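Local coordinates for bifunctional protein PutA (Bdellovibrio bacteriovorus, PDB 5UR2) that probably carries out both steps of L-proline oxidation to L-glutamate, through a flavin-dependent proline dehydrogenase and an NAD-dependent L-glutamate gamma-semialdehyde dehydrogenase in one chain, at residues B[244-247]-B[248-252]; B[209-212]-B[213-217]; B[727-730]-B[731-734]; B[544-547]-B[548-552]; B[176-180]-B[181-185]. All coordinates share one frame; numbering follows the deposited sequence.

Overall arrangement
All five contacts are local. Contacts 1, 2 and 5 belong to the proline dehydrogenase barrel, and contacts 3 and 4 to the aldehyde dehydrogenase part. Contacts 1 and 2 are the first turns of consecutive barrel helices. They touch each other, share a carboxylate, and have centres about 11 Å apart. Contact 1 is mostly buried, whereas contact 2 is partly buried. Contact 5, a short helical turn, carries an ion pair. Contacts 3 and 4 lie at the C-terminal ends of helices, with centres about 25 Å apart. Contact 3 is at the surface of its chain, against the second subunit, with two weak backbone bonds and one sounder one; contact 4 lays a lysine methylene over a tyrosine face (CH-pi).

Contact 1. Residues B[244-247]-B[248-252]; sequences SVKH and LTLEV
Val245 and Thr249 open helix 246-257, a helix on the outside of the proline dehydrogenase barrel. Val245 is the N-cap residue. Its carbonyl oxygen takes two bonds from Thr249. The backbone Thr249 N donates to Val245 O at 2.9 Å, and the hydroxyl Thr249 OG1 donates to the same Val245 O at 2.6 Å. The two donors arrive from opposite faces of the carbonyl plane. The hydroxyl reaches back because OG1 stands anti to the carbonyl carbon (chi1 -56°). A methyl of Val245, CG2, lies 4.0 Å from Thr249 OG1.

A water joins the residue before the cap to the first turn. It donates to Ser244 O and accepts from Leu248 N at 2.9 Å. The helix then runs on with Leu250 N bonded to Lys246 O and Glu251 N to His247 O. It is the crossover of the beta-alpha-beta unit between strands 235-238 and 268-273. Thr249 and Leu250 pack inward on Ile270 of the second of these strands, and the Thr249 side chain is about 9 Å from the bound N-propargylglycine-modified flavin adenine dinucleotide.

Lys246 CD rests 3.6 Å from Leu250 CD1. The lysine chain bends at chi2 and chi3, and its NZ pairs with Asp282 and Asp278.

The His247 ring meets the Glu251 carboxylate with their planes 89° apart. His247 NE2 is 3.0 Å from Glu251 OE2, but the angle is too poor for a hydrogen bond. The other oxygen, Glu251 OE1, makes a salt bridge to Lys215 NZ and a probable hydrogen bond with Trp211 NE1.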
loop_
_atom_site.group_PDB
_atom_site.type_symbol
_atom_site.label_atom_id
_atom_site.label_comp_id
_atom_site.label_asym_id
_atom_site.label_seq_id
_atom_site.Cartn_x
_atom_site.Cartn_y
_atom_site.Cartn_z
ATOM N N SER B 244 23.168 6.911 -31.015
ATOM C CA SER B 244 24.043 7.674 -30.128
ATOM C C SER B 244 25.379 8.057 -30.785
ATOM O O SER B 244 26.050 8.967 -30.296
ATOM C CB SER B 244 24.313 6.882 -28.848
ATOM O OG SER B 244 24.929 5.635 -29.173
ATOM N N VAL B 245 25.782 7.402 -31.872
ATOM C CA VAL B 245 26.997 7.789 -32.575
ATOM C C VAL B 245 26.718 8.233 -34.002
ATOM O O VAL B 245 27.654 8.377 -34.791
ATOM C CB VAL B 245 28.051 6.658 -32.562
ATOM C CG1 VAL B 245 28.406 6.249 -31.124
ATOM C CG2 VAL B 245 27.561 5.447 -33.347
ATOM N N LYS B 246 25.447 8.440 -34.371
ATOM C CA LYS B 246 25.161 8.747 -35.773
ATOM C C LYS B 246 25.756 10.091 -36.168
ATOM O O LYS B 246 26.453 10.195 -37.180
ATOM C CB LYS B 246 23.649 8.740 -36.047
ATOM C CG LYS B 246 23.296 8.841 -37.539
ATOM C CD LYS B 246 23.135 10.291 -38.033
ATOM C CE LYS B 246 21.961 10.998 -37.331
ATOM N NZ LYS B 246 21.691 12.397 -37.843
ATOM N N HIS B 247 25.467 11.138 -35.389
ATOM C CA HIS B 247 25.968 12.467 -35.726
ATOM C C HIS B 247 27.494 12.496 -35.682
ATOM O O HIS B 247 28.143 13.044 -36.584
ATOM C CB HIS B 247 25.340 13.502 -34.779
ATOM C CG HIS B 247 25.677 14.920 -35.117
ATOM N ND1 HIS B 247 25.493 15.963 -34.229
ATOM C CD2 HIS B 247 26.201 15.471 -36.240
ATOM C CE1 HIS B 247 25.887 17.092 -34.792
ATOM N NE2 HIS B 247 26.325 16.820 -36.010
ATOM N N LEU B 248 28.086 11.867 -34.666
ATOM C CA LEU B 248 29.539 11.819 -34.577
ATOM C C LEU B 248 30.147 11.130 -35.801
ATOM O O LEU B 248 31.150 11.593 -36.351
ATOM C CB LEU B 248 29.947 11.120 -33.283
ATOM C CG LEU B 248 31.437 10.968 -32.971
ATOM C CD1 LEU B 248 32.102 12.332 -32.840
ATOM C CD2 LEU B 248 31.623 10.150 -31.703
ATOM N N THR B 249 29.536 10.034 -36.253
ATOM C CA THR B 249 30.044 9.315 -37.417
ATOM C C THR B 249 30.041 10.199 -38.658
ATOM O O THR B 249 30.968 10.142 -39.475
ATOM C CB THR B 249 29.225 8.043 -37.640
ATOM O OG1 THR B 249 29.270 7.256 -36.442
ATOM C CG2 THR B 249 29.800 7.217 -38.802
ATOM N N LEU B 250 29.004 11.018 -38.821
ATOM C CA LEU B 250 28.932 11.869 -39.999
ATOM C C LEU B 250 30.009 12.956 -39.975
ATOM O O LEU B 250 30.619 13.248 -41.010
ATOM C CB LEU B 250 27.532 12.468 -40.113
ATOM C CG LEU B 250 26.457 11.410 -40.414
ATOM C CD1 LEU B 250 25.082 12.046 -40.556
ATOM C CD2 LEU B 250 26.819 10.601 -41.651
ATOM N N GLU B 251 30.256 13.567 -38.810
ATOM C CA GLU B 251 31.343 14.537 -38.701
ATOM C C GLU B 251 32.699 13.871 -38.930
ATOM O O GLU B 251 33.561 14.421 -39.622
ATOM C CB GLU B 251 31.309 15.227 -37.331
ATOM C CG GLU B 251 30.105 16.126 -37.154
ATOM C CD GLU B 251 30.200 17.017 -35.941
ATOM O OE1 GLU B 251 31.269 17.058 -35.288
ATOM O OE2 GLU B 251 29.197 17.680 -35.638
ATOM N N VAL B 252 32.904 12.686 -38.357
ATOM C CA VAL B 252 34.161 11.973 -38.567
ATOM C C VAL B 252 34.386 11.739 -40.055
ATOM O O VAL B 252 35.454 12.045 -40.601
ATOM C CB VAL B 252 34.153 10.656 -37.766
ATOM C CG1 VAL B 252 35.277 9.737 -38.188
ATOM C CG2 VAL B 252 34.206 10.941 -36.257
HETATM O O HOH W 1 26.655 11.385 -32.166
#

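Contact 2. Residues B[209-212]-B[213-217]; sequences AAWD and ESKKI
Ala210 O takes a straight bond from Ser214 N, at 2.9 Å and 169°. The hydroxyl Ser214 OG lies 3.1 Å from Ala210 O and is hydrogen-bonded to Lys207 O, just upstream. Ala210 is the N-cap of helix 211-232. This helix is the crossover between the barrel strands 194-197 and 235-238 of the proline dehydrogenase part. The next two bonds continue the turn: Lys215 N donates to Trp211 O at 2.9 Å, and Lys216 N to Asp212 O at 3.0 Å.

One side of this turn faces helix 246-257. There Trp211 and Lys215 both lean on Leu248, and the indole also meets the His247 ring at about 50° between planes. Lys215 has its CG anti to the backbone N (chi1 174°), and the chain bends at chi3. This brings the amine to the edge of the indole, near the ring plane. Both groups are donors, so they do not bond to each other. Both turn to the Glu251 carboxylate; Lys215 NZ also pairs with Glu255.

Asp212 OD1 sits at another point of the indole edge, in its plane, and remains 4.7 Å from Lys215 NZ. Across the edge itself, Trp211 NE1 and Lys215 NZ are 4.0 Å apart.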
loop_
_atom_site.group_PDB
_atom_site.type_symbol
_atom_site.label_atom_id
_atom_site.label_comp_id
_atom_site.label_asym_id
_atom_site.label_seq_id
_atom_site.Cartn_x
_atom_site.Cartn_y
_atom_site.Cartn_z
ATOM N N ALA B 209 30.682 14.084 -24.305
ATOM C CA ALA B 209 30.917 15.349 -23.626
ATOM C C ALA B 209 32.255 15.940 -24.039
ATOM O O ALA B 209 32.409 17.166 -24.098
ATOM C CB ALA B 209 30.834 15.156 -22.106
ATOM N N ALA B 210 33.212 15.086 -24.380
ATOM C CA ALA B 210 34.471 15.521 -24.980
ATOM C C ALA B 210 34.426 15.289 -26.488
ATOM O O ALA B 210 35.208 14.525 -27.058
ATOM C CB ALA B 210 35.645 14.796 -24.339
ATOM N N TRP B 211 33.459 15.971 -27.110
ATOM C CA TRP B 211 33.130 15.755 -28.512
ATOM C C TRP B 211 34.348 15.925 -29.408
ATOM O O TRP B 211 34.676 15.033 -30.195
ATOM C CB TRP B 211 32.033 16.721 -28.928
ATOM C CG TRP B 211 31.483 16.510 -30.306
ATOM C CD1 TRP B 211 31.871 17.147 -31.460
ATOM C CD2 TRP B 211 30.418 15.627 -30.677
ATOM N NE1 TRP B 211 31.116 16.710 -32.513
ATOM C CE2 TRP B 211 30.220 15.774 -32.066
ATOM C CE3 TRP B 211 29.611 14.720 -29.965
ATOM C CZ2 TRP B 211 29.248 15.052 -32.765
ATOM C CZ3 TRP B 211 28.648 14.006 -30.658
ATOM C CH2 TRP B 211 28.474 14.175 -32.044
ATOM N N ASP B 212 35.014 17.082 -29.327
ATOM C CA ASP B 212 36.108 17.374 -30.254
ATOM C C ASP B 212 37.268 16.403 -30.070
ATOM O O ASP B 212 37.880 15.960 -31.048
ATOM C CB ASP B 212 36.617 18.806 -30.080
ATOM C CG ASP B 212 35.597 19.855 -30.460
ATOM O OD1 ASP B 212 34.637 19.536 -31.188
ATOM O OD2 ASP B 212 35.805 21.030 -30.082
ATOM N N GLU B 213 37.590 16.059 -28.823
ATOM C CA GLU B 213 38.681 15.122 -28.593
ATOM C C GLU B 213 38.349 13.743 -29.159
ATOM O O GLU B 213 39.171 13.128 -29.850
ATOM C CB GLU B 213 38.986 15.039 -27.100
ATOM C CG GLU B 213 40.163 14.143 -26.802
ATOM C CD GLU B 213 40.636 14.258 -25.375
ATOM O OE1 GLU B 213 41.462 13.412 -24.962
ATOM O OE2 GLU B 213 40.184 15.195 -24.670
ATOM N N SER B 214 37.126 13.258 -28.898
ATOM C CA SER B 214 36.698 11.959 -29.414
ATOM C C SER B 214 36.728 11.932 -30.931
ATOM O O SER B 214 37.201 10.961 -31.535
ATOM C CB SER B 214 35.288 11.634 -28.924
ATOM O OG SER B 214 35.244 11.502 -27.507
ATOM N N LYS B 215 36.226 13.000 -31.562
ATOM C CA LYS B 215 36.204 13.073 -33.017
ATOM C C LYS B 215 37.613 13.039 -33.603
ATOM O O LYS B 215 37.853 12.360 -34.610
ATOM C CB LYS B 215 35.467 14.333 -33.457
ATOM C CG LYS B 215 35.521 14.582 -34.950
ATOM C CD LYS B 215 34.419 15.555 -35.387
ATOM C CE LYS B 215 34.539 16.922 -34.736
ATOM N NZ LYS B 215 33.624 17.862 -35.440
ATOM N N LYS B 216 38.556 13.768 -32.989
ATOM C CA LYS B 216 39.934 13.747 -33.469
ATOM C C LYS B 216 40.533 12.349 -33.353
ATOM O O LYS B 216 41.241 11.897 -34.260
ATOM C CB LYS B 216 40.785 14.766 -32.714
ATOM C CG LYS B 216 42.286 14.661 -33.041
ATOM C CD LYS B 216 43.103 15.633 -32.202
ATOM C CE LYS B 216 44.458 15.032 -31.817
ATOM N NZ LYS B 216 45.276 14.660 -33.000
ATOM N N ILE B 217 40.275 11.654 -32.240
ATOM C CA ILE B 217 40.836 10.314 -32.074
ATOM C C ILE B 217 40.233 9.350 -33.089
ATOM O O ILE B 217 40.955 8.558 -33.710
ATOM C CB ILE B 217 40.639 9.813 -30.627
ATOM C CG1 ILE B 217 41.499 10.623 -29.661
ATOM C CG2 ILE B 217 40.949 8.316 -30.511
ATOM C CD1 ILE B 217 41.195 10.355 -28.187
#

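Contact 3. Residues B[727-730]-B[731-734]; sequences MNRA and AVVQ
Backbone bonds between Met727, Asn728 and Ala731 close helix 720-730 of the aldehyde dehydrogenase part. Ala731 N is shared weakly between two carbonyls: Met727 O and Asn728 O each lie 3.4 Å from it. The next bond is sounder. Val732 N donates to Arg729 O at 3.2 Å. It comes from above the carbonyl plane, 56° out of it, as the chain leaves the helix for the loop before strand 742-746.

Packing is led by Val732. Its CG2 lies 3.9 Å above one face of the Arg729 guanidinium, offset toward the rim. The two side chains run side by side, pointing the same way. Bends at chi2 and chi3 fold the arginine back toward the loop. Ala730 packs on Cys743. Ala731 touches Met727 of the second subunit, and Val733 touches Leu724 of that subunit.

Among polar groups, Gln734 NE2 comes within 3.9 Å of Arg729 NH1, with the amide and guanidinium planes 50° apart. Both are donors and cannot bond each other. Arg729 NE has weak links to Glu703 and Asn707. The approach of Arg729 to Gln734 therefore adds little polar hold, and two of the three backbone bonds at this helix end are weak.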
loop_
_atom_site.group_PDB
_atom_site.type_symbol
_atom_site.label_atom_id
_atom_site.label_comp_id
_atom_site.label_asym_id
_atom_site.label_seq_id
_atom_site.Cartn_x
_atom_site.Cartn_y
_atom_site.Cartn_z
ATOM N N MET B 727 22.032 5.173 16.166
ATOM C CA MET B 727 20.941 4.333 16.640
ATOM C C MET B 727 21.034 4.137 18.142
ATOM O O MET B 727 20.011 4.096 18.834
ATOM C CB MET B 727 20.948 2.986 15.915
ATOM C CG MET B 727 20.473 3.080 14.482
ATOM S SD MET B 727 20.340 1.453 13.714
ATOM C CE MET B 727 22.021 0.921 13.868
ATOM N N ASN B 728 22.252 4.072 18.663
ATOM C CA ASN B 728 22.442 3.993 20.102
ATOM C C ASN B 728 21.947 5.261 20.794
ATOM O O ASN B 728 21.189 5.198 21.772
ATOM C CB ASN B 728 23.917 3.753 20.384
ATOM C CG ASN B 728 24.126 2.974 21.619
ATOM O OD1 ASN B 728 24.339 3.553 22.679
ATOM N ND2 ASN B 728 24.031 1.640 21.516
ATOM N N ARG B 729 22.348 6.428 20.282
ATOM C CA ARG B 729 21.927 7.684 20.899
ATOM C C ARG B 729 20.421 7.884 20.798
ATOM O O ARG B 729 19.800 8.433 21.714
ATOM C CB ARG B 729 22.660 8.865 20.261
ATOM C CG ARG B 729 24.198 8.897 20.443
ATOM C CD ARG B 729 24.638 8.701 21.883
ATOM N NE ARG B 729 23.844 9.538 22.768
ATOM C CZ ARG B 729 23.718 9.340 24.074
ATOM N NH1 ARG B 729 22.936 10.139 24.778
ATOM N NH2 ARG B 729 24.356 8.342 24.674
ATOM N N ALA B 730 19.824 7.488 19.673
ATOM C CA ALA B 730 18.404 7.749 19.441
ATOM C C ALA B 730 17.498 6.951 20.375
ATOM O O ALA B 730 16.351 7.355 20.621
ATOM C CB ALA B 730 18.044 7.429 17.991
ATOM N N ALA B 731 17.977 5.809 20.877
ATOM C CA ALA B 731 17.189 4.977 21.782
ATOM C C ALA B 731 17.046 5.577 23.175
ATOM O O ALA B 731 16.234 5.084 23.960
ATOM C CB ALA B 731 17.809 3.581 21.877
ATOM N N VAL B 732 17.814 6.609 23.503
ATOM C CA VAL B 732 17.727 7.268 24.805
ATOM C C VAL B 732 16.519 8.198 24.827
ATOM O O VAL B 732 16.318 8.992 23.902
ATOM C CB VAL B 732 19.017 8.051 25.097
ATOM C CG1 VAL B 732 18.937 8.752 26.457
ATOM C CG2 VAL B 732 20.237 7.144 24.999
ATOM N N VAL B 733 15.713 8.108 25.882
ATOM C CA VAL B 733 14.611 9.042 26.103
ATOM C C VAL B 733 15.157 10.191 26.942
ATOM O O VAL B 733 15.429 10.029 28.133
ATOM C CB VAL B 733 13.420 8.371 26.798
ATOM C CG1 VAL B 733 12.289 9.366 26.974
ATOM C CG2 VAL B 733 12.941 7.199 25.999
ATOM N N GLN B 734 15.349 11.346 26.308
ATOM C CA GLN B 734 15.914 12.514 26.970
ATOM C C GLN B 734 14.908 13.133 27.936
ATOM O O GLN B 734 13.702 12.880 27.844
ATOM C CB GLN B 734 16.335 13.556 25.936
ATOM C CG GLN B 734 17.339 13.056 24.902
ATOM C CD GLN B 734 18.730 12.793 25.466
ATOM O OE1 GLN B 734 19.129 13.366 26.485
ATOM N NE2 GLN B 734 19.483 11.938 24.784
#

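Contact 4. Residues B[544-547]-B[548-552]; sequences TAYK and TWKNV
The aromatic contact joins Tyr546 and Lys550. The lysine chain crosses the ring at about a right angle. Lys550 CB stands 4.0 Å from the centroid of the Tyr546 ring, 28° off its normal, in a CH-pi contact. Lys550 CD lies 3.7 Å above the ring plane, toward the rim. Lys550 CG sits between the backbone N and the carbonyl carbon (chi1 74°), and the chain is extended beyond it. This carries CB and CD across one face of the ring. The amine continues to a long, weak ion pair with Glu923 of the second subunit. Tyr546 OH is hydrogen-bonded to Ser631.

The backbone bonds centre on Ala545 O. Trp549 N meets it at 2.9 Å, nearly straight. Thr548 N also donates to Ala545 O, at 3.1 Å, but from well above the carbonyl plane. Lys550 N bonds to Tyr546 O.

A water bridges one turn of the helix. It donates to Thr544 O at 2.8 Å and is 2.7 Å from Thr548 OG1.

The Trp549 indole turns away into the protein, where NE1 bonds to Ala656 O and the ring packs on Leu560 and Pro687. Near its C-terminal end, helix 532-549 of the aldehyde dehydrogenase part runs into a type I beta turn from Trp549 to Val552, closed by Val552 N on Trp549 O.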
loop_
_atom_site.group_PDB
_atom_site.type_symbol
_atom_site.label_atom_id
_atom_site.label_comp_id
_atom_site.label_asym_id
_atom_site.label_seq_id
_atom_site.Cartn_x
_atom_site.Cartn_y
_atom_site.Cartn_z
ATOM N N THR B 544 8.655 25.313 16.467
ATOM C CA THR B 544 7.627 26.345 16.348
ATOM C C THR B 544 6.918 26.233 15.006
ATOM O O THR B 544 5.682 26.271 14.931
ATOM C CB THR B 544 8.250 27.735 16.503
ATOM O OG1 THR B 544 8.712 27.895 17.836
ATOM C CG2 THR B 544 7.239 28.843 16.200
ATOM N N ALA B 545 7.696 26.083 13.931
ATOM C CA ALA B 545 7.106 25.978 12.606
ATOM C C ALA B 545 6.219 24.738 12.476
ATOM O O ALA B 545 5.173 24.791 11.820
ATOM C CB ALA B 545 8.212 25.960 11.551
ATOM N N TYR B 546 6.586 23.636 13.136
ATOM C CA TYR B 546 5.811 22.405 12.989
ATOM C C TYR B 546 4.358 22.594 13.414
ATOM O O TYR B 546 3.461 21.975 12.832
ATOM C CB TYR B 546 6.469 21.277 13.782
ATOM C CG TYR B 546 5.679 19.996 13.759
ATOM C CD1 TYR B 546 5.530 19.273 12.585
ATOM C CD2 TYR B 546 5.069 19.518 14.913
ATOM C CE1 TYR B 546 4.782 18.112 12.550
ATOM C CE2 TYR B 546 4.338 18.350 14.902
ATOM C CZ TYR B 546 4.192 17.649 13.712
ATOM O OH TYR B 546 3.453 16.491 13.681
ATOM N N LYS B 547 4.115 23.478 14.388
ATOM C CA LYS B 547 2.772 23.702 14.928
ATOM C C LYS B 547 1.780 24.139 13.851
ATOM O O LYS B 547 0.606 23.748 13.889
ATOM C CB LYS B 547 2.851 24.754 16.042
ATOM C CG LYS B 547 1.544 25.086 16.712
ATOM C CD LYS B 547 1.691 26.277 17.659
ATOM C CE LYS B 547 0.458 26.430 18.559
ATOM N NZ LYS B 547 0.115 25.143 19.240
ATOM N N THR B 548 2.224 24.933 12.876
ATOM C CA THR B 548 1.347 25.336 11.781
ATOM C C THR B 548 1.591 24.553 10.496
ATOM O O THR B 548 0.642 24.298 9.749
ATOM C CB THR B 548 1.482 26.843 11.500
ATOM O OG1 THR B 548 2.867 27.184 11.328
ATOM C CG2 THR B 548 0.883 27.677 12.644
ATOM N N TRP B 549 2.834 24.167 10.215
ATOM C CA TRP B 549 3.117 23.446 8.978
ATOM C C TRP B 549 2.405 22.099 8.929
ATOM O O TRP B 549 2.011 21.654 7.849
ATOM C CB TRP B 549 4.623 23.255 8.824
ATOM C CG TRP B 549 5.052 22.391 7.648
ATOM C CD1 TRP B 549 5.536 21.112 7.705
ATOM C CD2 TRP B 549 5.040 22.752 6.260
ATOM N NE1 TRP B 549 5.819 20.659 6.445
ATOM C CE2 TRP B 549 5.524 21.648 5.539
ATOM C CE3 TRP B 549 4.673 23.900 5.557
ATOM C CZ2 TRP B 549 5.661 21.666 4.153
ATOM C CZ3 TRP B 549 4.794 23.903 4.180
ATOM C CH2 TRP B 549 5.293 22.800 3.496
ATOM N N LYS B 550 2.248 21.433 10.079
ATOM C CA LYS B 550 1.576 20.137 10.131
ATOM C C LYS B 550 0.115 20.220 9.697
ATOM O O LYS B 550 -0.493 19.185 9.388
ATOM C CB LYS B 550 1.665 19.564 11.546
ATOM C CG LYS B 550 0.727 20.251 12.567
ATOM C CD LYS B 550 1.044 19.790 13.997
ATOM C CE LYS B 550 0.114 20.443 15.007
ATOM N NZ LYS B 550 0.512 20.123 16.414
ATOM N N ASN B 551 -0.452 21.424 9.654
ATOM C CA ASN B 551 -1.813 21.645 9.196
ATOM C C ASN B 551 -1.894 22.211 7.780
ATOM O O ASN B 551 -3.005 22.457 7.297
ATOM C CB ASN B 551 -2.532 22.586 10.169
ATOM C CG ASN B 551 -2.674 21.977 11.541
ATOM O OD1 ASN B 551 -2.873 20.771 11.672
ATOM N ND2 ASN B 551 -2.545 22.789 12.566
ATOM N N VAL B 552 -0.772 22.450 7.111
ATOM C CA VAL B 552 -0.878 22.851 5.698
ATOM C C VAL B 552 -1.409 21.669 4.892
ATOM O O VAL B 552 -0.890 20.548 5.040
ATOM C CB VAL B 552 0.481 23.321 5.158
ATOM C CG1 VAL B 552 0.379 23.572 3.650
ATOM C CG2 VAL B 552 0.952 24.617 5.874
HETATM O O HOH W 2 4.002 28.064 13.647
#

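Contact 5. Residues B[176-180]-B[181-185]; sequences WDEVP and QIDRD
Glu178 reaches across the turn to Asp183 and Arg184. Its CB is 4.2 Å from Asp183 OD2, and its CG lies 3.7 Å from Asp183 CB. The chain is extended beyond CG, which stands anti to the backbone N (chi1 -162°). The Glu178 and Asp183 side chains run antiparallel, past one another. Glu178 CD comes against Arg184 CD, and Glu178 OE1 is 4.1 Å from the same Arg184 CD. At the tip, Glu178 OE2 makes a salt bridge to Arg184 NH1 at 3.1 Å. The oxygen uses its syn lone pair and lies in the guanidinium plane, although the carboxylate and guanidinium planes are 70° apart.

Asp183 grips the backbone on the same turn. Val179 N donates to Asp183 OD2 at 2.6 Å in a straight line, 179°, from above the carboxylate plane. Arg134 makes a salt bridge to the same oxygen. Val179 O accepts from Ile182 N and Asp183 N, each at 2.8 Å, from opposite faces of its plane. Val179 CB packs on Ile182 CG1, beside Arg134.

Val179 is the N-cap of helix 180-183. This single short turn lies in the connection from helix 152-173 to strand 194-197 of the proline dehydrogenase barrel.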
loop_
_atom_site.group_PDB
_atom_site.type_symbol
_atom_site.label_atom_id
_atom_site.label_comp_id
_atom_site.label_asym_id
_atom_site.label_seq_id
_atom_site.Cartn_x
_atom_site.Cartn_y
_atom_site.Cartn_z
ATOM N N TRP B 176 42.758 -11.073 -60.639
ATOM C CA TRP B 176 41.371 -11.323 -61.013
ATOM C C TRP B 176 41.082 -10.790 -62.415
ATOM O O TRP B 176 41.500 -9.684 -62.770
ATOM C CB TRP B 176 40.420 -10.657 -60.017
ATOM C CG TRP B 176 40.520 -11.149 -58.596
ATOM C CD1 TRP B 176 41.316 -12.164 -58.117
ATOM C CD2 TRP B 176 39.808 -10.633 -57.465
ATOM N NE1 TRP B 176 41.130 -12.310 -56.760
ATOM C CE2 TRP B 176 40.208 -11.388 -56.335
ATOM C CE3 TRP B 176 38.869 -9.606 -57.296
ATOM C CZ2 TRP B 176 39.713 -11.137 -55.055
ATOM C CZ3 TRP B 176 38.368 -9.364 -56.020
ATOM C CH2 TRP B 176 38.792 -10.132 -54.917
ATOM N N ASP B 177 40.382 -11.590 -63.218
ATOM C CA ASP B 177 39.897 -11.111 -64.504
ATOM C C ASP B 177 38.758 -10.111 -64.298
ATOM O O ASP B 177 38.056 -10.140 -63.283
ATOM C CB ASP B 177 39.419 -12.272 -65.372
ATOM C CG ASP B 177 40.527 -13.254 -65.702
ATOM O OD1 ASP B 177 41.710 -12.949 -65.430
ATOM O OD2 ASP B 177 40.209 -14.329 -66.253
ATOM N N GLU B 178 38.568 -9.226 -65.280
ATOM C CA GLU B 178 37.526 -8.210 -65.188
ATOM C C GLU B 178 36.150 -8.779 -65.529
ATOM O O GLU B 178 35.981 -9.461 -66.548
ATOM C CB GLU B 178 37.820 -7.031 -66.118
ATOM C CG GLU B 178 37.029 -5.783 -65.735
ATOM C CD GLU B 178 36.852 -4.794 -66.881
ATOM O OE1 GLU B 178 36.619 -5.241 -68.027
ATOM O OE2 GLU B 178 36.903 -3.569 -66.627
ATOM N N VAL B 179 35.170 -8.478 -64.683
ATOM C CA VAL B 179 33.770 -8.810 -64.915
ATOM C C VAL B 179 32.985 -7.509 -65.009
ATOM O O VAL B 179 32.579 -6.940 -63.993
ATOM C CB VAL B 179 33.209 -9.717 -63.808
ATOM C CG1 VAL B 179 31.778 -10.089 -64.140
ATOM C CG2 VAL B 179 34.076 -10.972 -63.652
ATOM N N PRO B 180 32.741 -7.012 -66.229
ATOM C CA PRO B 180 32.268 -5.622 -66.395
ATOM C C PRO B 180 30.961 -5.313 -65.692
ATOM O O PRO B 180 30.753 -4.156 -65.294
ATOM C CB PRO B 180 32.142 -5.467 -67.915
ATOM C CG PRO B 180 33.022 -6.517 -68.486
ATOM C CD PRO B 180 33.064 -7.655 -67.514
ATOM N N GLN B 181 30.055 -6.292 -65.565
ATOM C CA GLN B 181 28.804 -6.029 -64.860
ATOM C C GLN B 181 29.061 -5.583 -63.420
ATOM O O GLN B 181 28.289 -4.787 -62.872
ATOM C CB GLN B 181 27.896 -7.266 -64.891
ATOM C CG GLN B 181 26.533 -7.035 -64.227
ATOM C CD GLN B 181 25.529 -8.160 -64.446
ATOM O OE1 GLN B 181 25.776 -9.096 -65.212
ATOM N NE2 GLN B 181 24.409 -8.103 -63.715
ATOM N N ILE B 182 30.148 -6.047 -62.805
ATOM C CA ILE B 182 30.456 -5.696 -61.424
ATOM C C ILE B 182 31.691 -4.814 -61.287
ATOM O O ILE B 182 31.826 -4.131 -60.262
ATOM C CB ILE B 182 30.624 -6.955 -60.551
ATOM C CG1 ILE B 182 31.810 -7.782 -61.053
ATOM C CG2 ILE B 182 29.335 -7.763 -60.539
ATOM C CD1 ILE B 182 32.078 -9.066 -60.263
ATOM N N ASP B 183 32.581 -4.786 -62.281
ATOM C CA ASP B 183 33.854 -4.085 -62.155
ATOM C C ASP B 183 33.857 -2.740 -62.868
ATOM O O ASP B 183 34.903 -2.087 -62.920
ATOM C CB ASP B 183 35.005 -4.947 -62.707
ATOM C CG ASP B 183 35.203 -6.249 -61.931
ATOM O OD1 ASP B 183 34.764 -6.335 -60.771
ATOM O OD2 ASP B 183 35.814 -7.189 -62.484
ATOM N N ARG B 184 32.725 -2.323 -63.437
ATOM C CA ARG B 184 32.613 -1.059 -64.153
ATOM C C ARG B 184 31.234 -0.463 -63.900
ATOM O O ARG B 184 30.249 -1.194 -63.801
ATOM C CB ARG B 184 32.786 -1.254 -65.673
ATOM C CG ARG B 184 34.018 -2.029 -66.096
ATOM C CD ARG B 184 34.207 -1.979 -67.609
ATOM N NE ARG B 184 34.398 -0.607 -68.072
ATOM C CZ ARG B 184 35.573 0.017 -68.086
ATOM N NH1 ARG B 184 36.661 -0.612 -67.660
ATOM N NH2 ARG B 184 35.657 1.271 -68.516
ATOM N N ASP B 185 31.160 0.873 -63.860
ATOM C CA ASP B 185 29.884 1.576 -63.918
ATOM C C ASP B 185 29.818 2.356 -65.237
ATOM O O ASP B 185 30.512 2.015 -66.212
ATOM C CB ASP B 185 29.693 2.461 -62.671
ATOM C CG ASP B 185 30.651 3.648 -62.607
ATOM O OD1 ASP B 185 31.537 3.785 -63.480
ATOM O OD2 ASP B 185 30.516 4.456 -61.654
#